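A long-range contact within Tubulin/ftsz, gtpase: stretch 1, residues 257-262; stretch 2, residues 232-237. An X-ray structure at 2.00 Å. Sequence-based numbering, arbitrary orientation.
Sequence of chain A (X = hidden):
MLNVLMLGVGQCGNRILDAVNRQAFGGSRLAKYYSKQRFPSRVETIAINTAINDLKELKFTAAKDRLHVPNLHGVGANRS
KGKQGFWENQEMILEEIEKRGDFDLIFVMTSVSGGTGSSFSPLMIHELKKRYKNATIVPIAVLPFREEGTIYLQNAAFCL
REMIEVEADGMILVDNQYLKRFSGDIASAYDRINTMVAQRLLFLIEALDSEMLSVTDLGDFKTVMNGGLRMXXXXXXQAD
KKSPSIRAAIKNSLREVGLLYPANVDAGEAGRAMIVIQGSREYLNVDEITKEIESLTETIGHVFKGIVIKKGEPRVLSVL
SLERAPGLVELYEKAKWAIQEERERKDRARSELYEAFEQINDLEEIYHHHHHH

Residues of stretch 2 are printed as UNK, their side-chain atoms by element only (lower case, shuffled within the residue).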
# COMPACT_ATOMS: atom_id res chain seq x y z
N VAL A 257 -12.73 -5.79 9.38
CA VAL A 257 -12.78 -4.45 9.96
C VAL A 257 -11.41 -4.04 10.52
O VAL A 257 -11.12 -2.86 10.67
CB VAL A 257 -13.90 -4.35 11.01
CG1 VAL A 257 -14.00 -2.95 11.59
CG2 VAL A 257 -15.22 -4.73 10.35
N GLY A 258 -10.55 -5.02 10.79
CA GLY A 258 -9.24 -4.77 11.40
C GLY A 258 -8.13 -4.62 10.35
O GLY A 258 -7.03 -4.15 10.66
N LEU A 259 -8.41 -5.07 9.13
CA LEU A 259 -7.44 -5.12 8.03
C LEU A 259 -7.41 -3.84 7.17
O LEU A 259 -8.39 -3.11 7.13
CB LEU A 259 -7.74 -6.33 7.15
CG LEU A 259 -7.72 -7.68 7.87
CD1 LEU A 259 -8.18 -8.77 6.91
CD2 LEU A 259 -6.37 -8.00 8.46
N LEU A 260 -6.31 -3.58 6.47
CA LEU A 260 -6.23 -2.43 5.57
C LEU A 260 -6.86 -2.76 4.20
O LEU A 260 -7.20 -1.87 3.40
CB LEU A 260 -4.77 -1.99 5.39
CG LEU A 260 -4.08 -1.41 6.63
CD1 LEU A 260 -2.64 -1.16 6.29
CD2 LEU A 260 -4.75 -0.11 7.06
N TYR A 261 -7.04 -4.05 3.97
CA TYR A 261 -7.63 -4.59 2.77
C TYR A 261 -8.55 -5.71 3.27
O TYR A 261 -8.11 -6.54 4.05
CB TYR A 261 -6.53 -5.13 1.85
CG TYR A 261 -7.05 -5.91 0.65
CD1 TYR A 261 -7.28 -7.28 0.73
CD2 TYR A 261 -7.32 -5.28 -0.56
CE1 TYR A 261 -7.76 -7.99 -0.36
CE2 TYR A 261 -7.79 -5.98 -1.66
CZ TYR A 261 -8.01 -7.33 -1.55
OH TYR A 261 -8.49 -8.02 -2.64
N PRO A 262 -9.81 -5.75 2.80
CA PRO A 262 -10.82 -6.67 3.35
C PRO A 262 -10.66 -8.13 2.94
O PRO A 262 -11.58 -8.70 2.34
CB PRO A 262 -12.13 -6.13 2.76
CG PRO A 262 -11.74 -5.48 1.48
CD PRO A 262 -10.36 -4.89 1.74
N UNK A 232 -0.43 -8.99 0.36
CA UNK A 232 -1.02 -9.17 1.67
C UNK A 232 -1.47 -7.86 2.23
O UNK A 232 -1.65 -6.88 1.49
N UNK A 233 -1.61 -7.81 3.54
CA UNK A 233 -2.07 -6.61 4.18
C UNK A 233 -1.66 -6.64 5.64
O UNK A 233 -1.03 -7.60 6.09
c UNK A 233 -3.60 -6.40 4.02
c UNK A 233 -4.39 -7.33 4.94
o UNK A 233 -3.93 -5.03 4.32
N UNK A 234 -1.98 -5.57 6.37
CA UNK A 234 -1.72 -5.49 7.80
C UNK A 234 -3.05 -5.39 8.55
O UNK A 234 -3.92 -4.60 8.18
c UNK A 234 1.34 -5.42 7.93
c UNK A 234 1.24 -2.92 7.89
c UNK A 234 0.52 -4.21 7.49
c UNK A 234 -0.86 -4.27 8.13
N UNK A 235 -3.18 -6.15 9.62
CA UNK A 235 -4.31 -6.01 10.52
C UNK A 235 -3.86 -5.44 11.87
O UNK A 235 -2.69 -5.46 12.22
N UNK A 236 -4.80 -4.90 12.63
CA UNK A 236 -4.43 -4.17 13.82
C UNK A 236 -5.60 -4.11 14.76
O UNK A 236 -6.74 -4.01 14.32
c UNK A 236 -3.57 -1.88 14.57
c UNK A 236 -1.77 -0.97 15.85
c UNK A 236 -2.22 -1.79 14.86
c UNK A 236 -4.04 -2.76 13.44
c UNK A 236 -4.46 -1.12 15.31
c UNK A 236 -2.65 -0.24 16.59
o UNK A 236 -2.15 0.57 17.57
c UNK A 236 -4.01 -0.29 16.32
N UNK A 237 -5.32 -4.20 16.05
CA UNK A 237 -6.33 -3.97 17.06
C UNK A 237 -5.70 -3.54 18.35
O UNK A 237 -4.80 -4.19 18.84
c UNK A 237 -10.13 -4.62 20.32
o UNK A 237 -11.05 -4.44 21.31
c UNK A 237 -8.97 -5.26 20.63
c UNK A 237 -8.01 -5.43 19.66
c UNK A 237 -9.42 -4.36 18.06
c UNK A 237 -10.38 -4.17 19.04
c UNK A 237 -8.23 -5.00 18.35
c UNK A 237 -7.16 -5.21 17.30

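Position 232 carries no atoms beyond its backbone and makes no contact with stretch 1. With no side chain at all, it is Gly 232, the start of the strand.

At position 233 the side chain is three atoms, a carbon bearing one oxygen and one carbon. The oxygen sits 3.3 Å from CB of Leu 260 and 3.3 Å from N of Tyr 261, while the terminal carbon lies 4.1 Å from CD2 of Leu 259. That fork could only be threonine among the standard residues, so this is Thr 233, the oxygen being OG1 and the terminal carbon CG2. Its CA-to-CB bond points toward stretch 1, and the residue has more area covered by the other stretch than any of its neighbours. A compact branched side chain thus reaches three consecutive residues; its hydroxyl is hydrogen-bonded elsewhere in the structure.

Position 234 shows four carbons, forked at the second, with CB 4.0 Å from CD1 of Leu 260. The fork beyond CB identifies Leu 234, whose CA-to-CB bond points sideways to stretch 1 and whose side chain adds an apolar contact. Its backbone does more: O accepts a hydrogen bond from N of Leu 260 at 3.1 Å, and CA of Leu 259 approaches the same O at 3.6 Å in a CA-H...O contact.

Position 235 again has no side-chain atoms, and its CA lies 3.5 Å from CD2 of Leu 259. This is Gly 235, and here the absence matters: an ideal CB would fall 2.7 Å from that CD2, a clash. The bare CA also comes 3.3 Å from O of Gly 258, a second CA-H...O contact.

At position 236 one carbon leads to a six-carbon ring bearing an oxygen. The side chain comes no nearer to stretch 1 than 4.3 Å and its end leads away; the polar link is made by the backbone, where N donates a weak hydrogen bond to O of Gly 258 at 3.1 Å. The ring and its oxygen make this Tyr 236.

Position 237 has the same composition, a carbon, a six-carbon ring and one oxygen. Its side chain stays 6.3 Å from stretch 1 at nearest, so it takes no part. It is Tyr 237.

The rule is a short antiparallel pairing, the touching parts running 165° apart, centred on a single beta bridge between Leu 259 and Gly 235, whose CA atoms are 4.1 Å apart. Two backbone hydrogen bonds, one of them weak, join the residues flanking this pair, and two CA-H...O contacts share their acceptors. Around that backbone pairing, Gly 235 leaves room for the leucine methyl, while Thr 233 and Leu 234 pack against the loop.

Stretch 2 232-237: GTLGYY
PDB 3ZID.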